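Local coordinates for protein tRNA (uracil(54)-C(5))-methyltransferase (Pyrococcus abyssi, PDB 2JJQ) that methylates carbon 5 of uridine 54 in tRNA, using S-adenosyl-L-methionine as methyl donor and releasing S-adenosyl-L-homocysteine, at residues 125-136 / 151-161; 399-409 / 417-425. One frame throughout, in Å; residues are numbered along the deposited sequence.

Contact 1 (125-136 / 151-161) and contact 2 (399-409 / 417-425) lie on opposite sides of the chain's centre, their own centres 32 Å apart and their nearest atoms about 9 Å apart, and they follow one another along the chain. Contact 1 holds C157, a probable ligand of the [4Fe-4S] cluster; contact 2 is the C-terminal hairpin of the catalytic domain and holds E419, the predicted proton acceptor. Q272, which binds S-adenosyl-L-methionine, is near both: its side chain is about 6 Å from that of N129 in contact 1 and about 4 Å from that of E419. The bound S-adenosyl-L-homocysteine is about 10 Å from the N129 side chain and about 7 Å from that of E419.

Contact 1 (125-136 / 151-161); sequences FGHRNRIDLAIT and IVDIDECPVFG
R128 N donates to V159 O at 2.9 Å, a nearly straight bond (163° at the hydrogen), while G126 N gives a more bent one to P158 O at 3.0 Å, in the plane of that carbonyl. Together they tie the loop before strand 130-136 to the turn that follows C157. The backbone angles of G126 and G161 would press a side chain against the preceding carbonyl, so glycine fits both places, and their CA atoms lie close to each other. V159 O also lies over one face of the H127 imidazole.

F160 packs close against the start of the strand. With CG anti to the backbone N (chi1 -173°), its ring reaches R128 O, 3.2 Å from CD1, and R130 N meets the ring edge near its plane. I131 suits the adjoining place because both its branches find apolar partners: CG2 rests 3.6 Å from F160 CB, and CD1 lies 3.8 Å from CB of C157, a cluster ligand by similarity. At the outer end of the loop, F125 CD1 packs 3.7 Å from P158 CB, the two side chains running side by side.

Farther along, the segments diverge and meet mainly through side chains: L133 CD2 meets I154 CD1 at 3.8 Å, I151 CD1 touches the single methyl carbon of A134, and T136 OG1, hydrogen-bonded to G139 O, meets I151 CG2 tip to tip. V159 has its side chain about 4 Å from that of C90, another probable cluster ligand, consistent with this turn bordering the iron-sulfur site. Strand 130-136 forms one edge of a five-stranded sheet, hydrogen-bonded to strand 192-199; K201 makes a cation-pi contact with F160, and helix 162-178 packs against I131 and I135.

Contact 2 (399-409 / 417-425); sequences LDYRIDEIVAL and HVELVAKLV
A C-terminal beta hairpin, the antiparallel pair 403-409 and 419-424, belongs to the mixed sheet of the class I-like methyltransferase domain, where strand 419-424 lies between 403-409 and 381-386. A classic beta bulge interrupts the ladder: D404 and E405 both face K423, whose O accepts from D404 N at 2.7 Å and from E405 N at 3.2 Å. Beyond it the regular pairing runs to L409 and E419, with E419 N donating to L409 O at 3.0 Å.

In E419, the predicted proton acceptor, a bend at chi2 (90°) leads the carboxylate away from strand 403-409, and the side chain lies about 3 Å from that of C387, the predicted nucleophile. On the same face, branched V421 and L409 pack closely, CG2 to CD1 at 3.5 Å, beneath helix 275-288. The other face is apolar: I406 CG1 rests on A422 CB at 3.9 Å, while L420 and A408 meet L108 of helix 97-112.

The long, extended K423 lays its methylene CD 3.4 Å from D404 OD2 and carries NZ to a salt bridge with E290. At the chain end R402 and V425 exchange two backbone bonds, R402 N to V425 O at 2.8 Å and V425 N back to R402 O, and one water donates to both D400 O and V425 OXT.

Contact 1 (125-136 / 151-161)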
# COMPACT_ATOMS: atom_id res chain seq x y z
N PHE A 125 7.93 -11.05 5.94
CA PHE A 125 6.79 -11.26 6.84
C PHE A 125 6.93 -10.32 8.08
O PHE A 125 8.05 -10.03 8.57
CB PHE A 125 6.56 -12.75 7.15
CG PHE A 125 6.10 -13.59 5.94
CD1 PHE A 125 4.75 -13.64 5.57
CD2 PHE A 125 7.02 -14.32 5.17
CE1 PHE A 125 4.32 -14.43 4.46
CE2 PHE A 125 6.60 -15.11 4.04
CZ PHE A 125 5.25 -15.17 3.71
N GLY A 126 5.80 -9.82 8.57
CA GLY A 126 5.87 -8.81 9.63
C GLY A 126 6.07 -7.38 9.13
O GLY A 126 6.11 -6.46 9.95
N HIS A 127 6.20 -7.19 7.82
CA HIS A 127 6.52 -5.84 7.25
C HIS A 127 5.31 -4.93 7.10
O HIS A 127 5.45 -3.69 7.00
CB HIS A 127 7.17 -5.97 5.86
CG HIS A 127 6.30 -6.70 4.89
ND1 HIS A 127 6.10 -8.06 4.97
CD2 HIS A 127 5.55 -6.26 3.86
CE1 HIS A 127 5.25 -8.43 4.04
NE2 HIS A 127 4.89 -7.36 3.35
N ARG A 128 4.12 -5.54 7.02
CA ARG A 128 2.95 -4.78 6.70
C ARG A 128 2.38 -4.14 7.98
O ARG A 128 2.21 -4.83 8.99
CB ARG A 128 1.90 -5.71 6.07
CG ARG A 128 0.82 -4.93 5.37
CD ARG A 128 -0.10 -5.78 4.54
NE ARG A 128 -1.25 -4.92 4.35
CZ ARG A 128 -1.38 -4.03 3.37
NH1 ARG A 128 -0.48 -3.95 2.40
NH2 ARG A 128 -2.46 -3.26 3.32
N ASN A 129 2.03 -2.86 7.91
CA ASN A 129 1.68 -2.11 9.09
C ASN A 129 0.20 -1.74 9.17
O ASN A 129 -0.19 -0.98 10.08
CB ASN A 129 2.60 -0.89 9.16
CG ASN A 129 2.33 0.11 8.01
OD1 ASN A 129 1.20 0.15 7.50
ND2 ASN A 129 3.37 0.82 7.55
N ARG A 130 -0.63 -2.29 8.27
CA ARG A 130 -2.10 -2.16 8.33
C ARG A 130 -2.76 -3.42 7.75
O ARG A 130 -2.36 -3.87 6.68
CB ARG A 130 -2.58 -0.90 7.58
CG ARG A 130 -4.07 -0.70 7.64
CD ARG A 130 -4.64 0.26 6.61
NE ARG A 130 -6.10 0.20 6.71
CZ ARG A 130 -6.96 1.12 6.30
NH1 ARG A 130 -6.52 2.22 5.69
NH2 ARG A 130 -8.26 0.94 6.49
N ILE A 131 -3.76 -3.97 8.44
CA ILE A 131 -4.60 -4.99 7.83
C ILE A 131 -6.04 -4.69 8.22
O ILE A 131 -6.28 -4.09 9.30
CB ILE A 131 -4.23 -6.40 8.27
CG1 ILE A 131 -4.33 -6.57 9.78
CG2 ILE A 131 -2.81 -6.74 7.72
CD1 ILE A 131 -3.90 -7.99 10.15
N ASP A 132 -6.97 -5.02 7.32
CA ASP A 132 -8.40 -4.76 7.51
C ASP A 132 -9.05 -6.13 7.54
O ASP A 132 -9.04 -6.86 6.52
CB ASP A 132 -8.93 -3.87 6.37
CG ASP A 132 -8.20 -2.48 6.31
OD1 ASP A 132 -6.95 -2.38 6.47
OD2 ASP A 132 -8.86 -1.45 6.08
N LEU A 133 -9.49 -6.56 8.72
CA LEU A 133 -10.09 -7.87 8.88
C LEU A 133 -11.60 -7.73 8.98
O LEU A 133 -12.12 -6.96 9.79
CB LEU A 133 -9.56 -8.52 10.17
CG LEU A 133 -8.05 -8.78 10.22
CD1 LEU A 133 -7.60 -8.98 11.65
CD2 LEU A 133 -7.73 -9.99 9.37
N ALA A 134 -12.31 -8.44 8.10
CA ALA A 134 -13.74 -8.50 8.20
C ALA A 134 -14.17 -9.42 9.36
O ALA A 134 -13.54 -10.46 9.61
CB ALA A 134 -14.38 -8.97 6.84
N ILE A 135 -15.24 -9.04 10.06
CA ILE A 135 -15.66 -9.79 11.27
C ILE A 135 -17.07 -10.32 10.98
O ILE A 135 -18.03 -9.59 11.01
CB ILE A 135 -15.65 -8.88 12.52
CG1 ILE A 135 -14.27 -8.19 12.67
CG2 ILE A 135 -16.10 -9.64 13.80
CD1 ILE A 135 -14.34 -7.02 13.64
N THR A 136 -17.18 -11.60 10.65
CA THR A 136 -18.46 -12.06 10.13
C THR A 136 -18.97 -13.27 10.89
O THR A 136 -18.26 -13.89 11.68
CB THR A 136 -18.36 -12.40 8.62
OG1 THR A 136 -17.66 -13.65 8.48
CG2 THR A 136 -17.54 -11.36 7.86
N ILE A 151 -16.13 -16.11 3.37
CA ILE A 151 -15.03 -15.58 4.16
C ILE A 151 -13.95 -16.63 4.33
O ILE A 151 -14.26 -17.83 4.47
CB ILE A 151 -15.50 -15.08 5.56
CG1 ILE A 151 -14.41 -14.26 6.23
CG2 ILE A 151 -15.94 -16.24 6.46
CD1 ILE A 151 -14.53 -12.77 5.91
N VAL A 152 -12.70 -16.19 4.28
CA VAL A 152 -11.57 -17.01 4.66
C VAL A 152 -11.29 -16.68 6.14
O VAL A 152 -10.98 -15.54 6.46
CB VAL A 152 -10.33 -16.68 3.82
CG1 VAL A 152 -9.13 -17.48 4.31
CG2 VAL A 152 -10.57 -16.95 2.31
N ASP A 153 -11.49 -17.63 7.03
CA ASP A 153 -11.30 -17.41 8.45
C ASP A 153 -9.83 -17.64 8.84
O ASP A 153 -9.22 -18.65 8.45
CB ASP A 153 -12.28 -18.27 9.23
CG ASP A 153 -12.17 -18.09 10.73
OD1 ASP A 153 -12.10 -16.95 11.23
OD2 ASP A 153 -12.18 -19.11 11.44
N ILE A 154 -9.22 -16.69 9.54
CA ILE A 154 -7.79 -16.79 9.87
C ILE A 154 -7.55 -16.53 11.35
O ILE A 154 -8.36 -15.83 11.97
CB ILE A 154 -6.90 -15.84 9.06
CG1 ILE A 154 -7.14 -14.39 9.44
CG2 ILE A 154 -7.12 -16.06 7.55
CD1 ILE A 154 -6.33 -13.41 8.62
N ASP A 155 -6.46 -17.08 11.88
CA ASP A 155 -6.05 -16.87 13.27
C ASP A 155 -4.91 -15.87 13.36
O ASP A 155 -4.59 -15.40 14.44
CB ASP A 155 -5.53 -18.15 13.90
CG ASP A 155 -6.60 -19.21 14.04
OD1 ASP A 155 -7.78 -18.85 14.31
OD2 ASP A 155 -6.23 -20.39 13.87
N GLU A 156 -4.26 -15.61 12.23
CA GLU A 156 -3.15 -14.67 12.21
C GLU A 156 -2.87 -14.24 10.79
O GLU A 156 -3.24 -14.92 9.84
CB GLU A 156 -1.88 -15.27 12.79
CG GLU A 156 -0.78 -14.25 12.99
CD GLU A 156 0.59 -14.85 13.07
OE1 GLU A 156 0.75 -15.78 13.89
OE2 GLU A 156 1.50 -14.39 12.31
N CYS A 157 -2.20 -13.11 10.65
CA CYS A 157 -1.86 -12.62 9.34
C CYS A 157 -0.37 -12.44 9.32
O CYS A 157 0.17 -11.48 9.91
CB CYS A 157 -2.59 -11.33 9.01
SG CYS A 157 -1.91 -10.66 7.50
N PRO A 158 0.35 -13.39 8.69
CA PRO A 158 1.81 -13.39 8.79
C PRO A 158 2.51 -12.15 8.15
O PRO A 158 3.55 -11.74 8.63
CB PRO A 158 2.21 -14.70 8.05
CG PRO A 158 0.93 -15.53 8.06
CD PRO A 158 -0.17 -14.52 7.89
N VAL A 159 1.94 -11.57 7.10
CA VAL A 159 2.55 -10.35 6.54
C VAL A 159 2.46 -9.14 7.52
O VAL A 159 3.35 -8.30 7.53
CB VAL A 159 2.03 -9.93 5.14
CG1 VAL A 159 2.23 -11.08 4.13
CG2 VAL A 159 0.57 -9.52 5.17
N PHE A 160 1.40 -9.10 8.34
CA PHE A 160 1.33 -8.10 9.40
C PHE A 160 2.18 -8.49 10.61
O PHE A 160 2.91 -7.67 11.17
CB PHE A 160 -0.13 -7.90 9.81
CG PHE A 160 -0.33 -6.77 10.78
CD1 PHE A 160 -0.62 -5.49 10.30
CD2 PHE A 160 -0.19 -6.97 12.16
CE1 PHE A 160 -0.78 -4.42 11.17
CE2 PHE A 160 -0.39 -5.89 13.07
CZ PHE A 160 -0.64 -4.60 12.54
N GLY A 161 2.08 -9.75 11.03
CA GLY A 161 2.92 -10.28 12.08
C GLY A 161 2.10 -10.71 13.29
O GLY A 161 0.84 -10.66 13.28

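Contact 2 (399-409 / 417-425)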
# COMPACT_ATOMS: atom_id res chain seq x y z
N LEU A 399 7.17 14.44 -20.61
CA LEU A 399 8.06 15.43 -19.98
C LEU A 399 9.31 15.70 -20.81
O LEU A 399 9.91 14.77 -21.35
CB LEU A 399 8.51 14.87 -18.62
CG LEU A 399 7.36 14.92 -17.60
CD1 LEU A 399 7.68 14.03 -16.40
CD2 LEU A 399 6.96 16.39 -17.14
N ASP A 400 9.76 16.95 -20.83
CA ASP A 400 11.03 17.25 -21.54
C ASP A 400 12.27 16.95 -20.71
O ASP A 400 13.12 17.83 -20.47
CB ASP A 400 11.00 18.69 -22.07
CG ASP A 400 9.86 18.91 -23.06
OD1 ASP A 400 9.46 17.95 -23.77
OD2 ASP A 400 9.35 20.05 -23.13
N TYR A 401 12.37 15.68 -20.30
CA TYR A 401 13.37 15.23 -19.35
C TYR A 401 13.77 13.84 -19.73
O TYR A 401 12.98 13.13 -20.33
CB TYR A 401 12.74 15.14 -17.93
CG TYR A 401 12.55 16.47 -17.25
CD1 TYR A 401 13.42 16.88 -16.23
CD2 TYR A 401 11.49 17.32 -17.59
CE1 TYR A 401 13.25 18.12 -15.60
CE2 TYR A 401 11.31 18.55 -16.97
CZ TYR A 401 12.21 18.94 -15.97
OH TYR A 401 12.05 20.13 -15.33
N ARG A 402 14.96 13.44 -19.34
CA ARG A 402 15.41 12.04 -19.51
C ARG A 402 15.50 11.36 -18.12
O ARG A 402 15.55 12.06 -17.13
CB ARG A 402 16.75 12.01 -20.21
CG ARG A 402 17.85 12.66 -19.42
CD ARG A 402 19.21 12.52 -20.10
NE ARG A 402 20.20 12.29 -19.06
CZ ARG A 402 21.07 13.18 -18.63
NH1 ARG A 402 21.13 14.40 -19.16
NH2 ARG A 402 21.90 12.83 -17.65
N ILE A 403 15.51 10.03 -18.08
CA ILE A 403 15.74 9.30 -16.82
C ILE A 403 17.24 9.30 -16.51
O ILE A 403 18.06 8.75 -17.26
CB ILE A 403 15.18 7.86 -16.92
CG1 ILE A 403 13.68 7.95 -17.16
CG2 ILE A 403 15.46 7.06 -15.65
CD1 ILE A 403 13.11 6.64 -17.59
N ASP A 404 17.61 9.97 -15.43
CA ASP A 404 18.99 10.08 -15.05
C ASP A 404 19.37 8.86 -14.19
O ASP A 404 20.42 8.22 -14.41
CB ASP A 404 19.17 11.38 -14.25
CG ASP A 404 20.56 11.51 -13.67
OD1 ASP A 404 21.49 11.05 -14.36
OD2 ASP A 404 20.74 12.13 -12.58
N GLU A 405 18.50 8.52 -13.25
CA GLU A 405 18.70 7.34 -12.37
C GLU A 405 17.33 6.76 -12.11
O GLU A 405 16.36 7.48 -12.11
CB GLU A 405 19.25 7.73 -11.01
CG GLU A 405 20.71 7.75 -10.85
CD GLU A 405 21.09 8.13 -9.45
OE1 GLU A 405 21.05 7.27 -8.54
OE2 GLU A 405 21.39 9.32 -9.25
N ILE A 406 17.26 5.46 -11.88
CA ILE A 406 15.97 4.82 -11.55
C ILE A 406 16.21 3.53 -10.80
O ILE A 406 17.15 2.75 -11.13
CB ILE A 406 15.12 4.57 -12.83
CG1 ILE A 406 13.72 4.06 -12.48
CG2 ILE A 406 15.79 3.55 -13.73
CD1 ILE A 406 12.78 4.13 -13.73
N VAL A 407 15.39 3.27 -9.78
CA VAL A 407 15.44 2.02 -9.05
C VAL A 407 14.00 1.68 -8.68
O VAL A 407 13.18 2.57 -8.59
CB VAL A 407 16.27 2.21 -7.77
CG1 VAL A 407 16.67 0.89 -7.22
CG2 VAL A 407 17.51 2.97 -8.12
N ALA A 408 13.70 0.40 -8.52
CA ALA A 408 12.41 -0.06 -8.02
C ALA A 408 12.64 -0.60 -6.63
O ALA A 408 13.69 -1.17 -6.34
CB ALA A 408 11.86 -1.20 -8.88
N LEU A 409 11.68 -0.38 -5.76
CA LEU A 409 11.77 -0.90 -4.37
C LEU A 409 10.60 -1.86 -4.24
O LEU A 409 9.48 -1.53 -4.66
CB LEU A 409 11.67 0.20 -3.32
CG LEU A 409 12.90 1.11 -3.31
CD1 LEU A 409 12.58 2.17 -4.32
CD2 LEU A 409 13.03 1.74 -1.91
N HIS A 417 3.21 -6.09 -7.63
CA HIS A 417 3.41 -4.65 -7.67
C HIS A 417 4.77 -4.23 -7.20
O HIS A 417 5.39 -4.86 -6.33
CB HIS A 417 2.35 -3.96 -6.81
CG HIS A 417 0.96 -4.39 -7.13
ND1 HIS A 417 0.43 -4.32 -8.39
CD2 HIS A 417 0.01 -4.96 -6.35
CE1 HIS A 417 -0.80 -4.78 -8.38
NE2 HIS A 417 -1.09 -5.16 -7.15
N VAL A 418 5.25 -3.13 -7.76
CA VAL A 418 6.52 -2.61 -7.33
C VAL A 418 6.42 -1.08 -7.24
O VAL A 418 5.50 -0.51 -7.87
CB VAL A 418 7.62 -3.08 -8.31
CG1 VAL A 418 7.79 -2.04 -9.43
CG2 VAL A 418 8.90 -3.28 -7.58
N GLU A 419 7.29 -0.44 -6.47
CA GLU A 419 7.39 1.02 -6.36
C GLU A 419 8.63 1.56 -7.08
O GLU A 419 9.74 1.29 -6.67
CB GLU A 419 7.48 1.43 -4.91
CG GLU A 419 7.50 2.94 -4.71
CD GLU A 419 6.10 3.51 -4.53
OE1 GLU A 419 5.15 2.87 -5.01
OE2 GLU A 419 5.97 4.56 -3.86
N LEU A 420 8.46 2.38 -8.09
CA LEU A 420 9.64 2.87 -8.83
C LEU A 420 9.98 4.24 -8.26
O LEU A 420 9.08 4.98 -7.84
CB LEU A 420 9.26 3.10 -10.28
CG LEU A 420 9.18 1.94 -11.22
CD1 LEU A 420 8.48 2.56 -12.48
CD2 LEU A 420 10.64 1.58 -11.53
N VAL A 421 11.27 4.61 -8.32
CA VAL A 421 11.66 5.96 -7.91
C VAL A 421 12.62 6.38 -9.02
O VAL A 421 13.68 5.76 -9.20
CB VAL A 421 12.37 6.01 -6.51
CG1 VAL A 421 12.73 7.45 -6.15
CG2 VAL A 421 11.51 5.35 -5.41
N ALA A 422 12.24 7.41 -9.77
CA ALA A 422 13.07 7.86 -10.87
C ALA A 422 13.51 9.32 -10.71
O ALA A 422 12.70 10.18 -10.35
CB ALA A 422 12.31 7.70 -12.18
N LYS A 423 14.79 9.57 -10.96
CA LYS A 423 15.31 10.91 -11.01
C LYS A 423 15.40 11.33 -12.50
O LYS A 423 16.09 10.66 -13.30
CB LYS A 423 16.70 10.94 -10.39
CG LYS A 423 17.31 12.31 -10.47
CD LYS A 423 18.67 12.27 -9.86
CE LYS A 423 19.21 13.68 -9.71
NZ LYS A 423 20.35 13.73 -8.76
N LEU A 424 14.73 12.41 -12.84
CA LEU A 424 14.60 12.91 -14.22
C LEU A 424 15.32 14.24 -14.32
O LEU A 424 15.15 15.10 -13.41
CB LEU A 424 13.13 13.17 -14.56
CG LEU A 424 12.17 12.03 -14.23
CD1 LEU A 424 10.74 12.45 -14.63
CD2 LEU A 424 12.67 10.76 -14.92
N VAL A 425 16.13 14.42 -15.37
CA VAL A 425 16.83 15.70 -15.56
C VAL A 425 16.73 16.21 -17.01
O VAL A 425 16.31 15.49 -17.96
CB VAL A 425 18.32 15.61 -15.20
CG1 VAL A 425 18.97 16.95 -15.36
CG2 VAL A 425 18.54 15.10 -13.76
OXT VAL A 425 17.06 17.39 -17.24
O HOH W 1 15.60 18.56 -19.54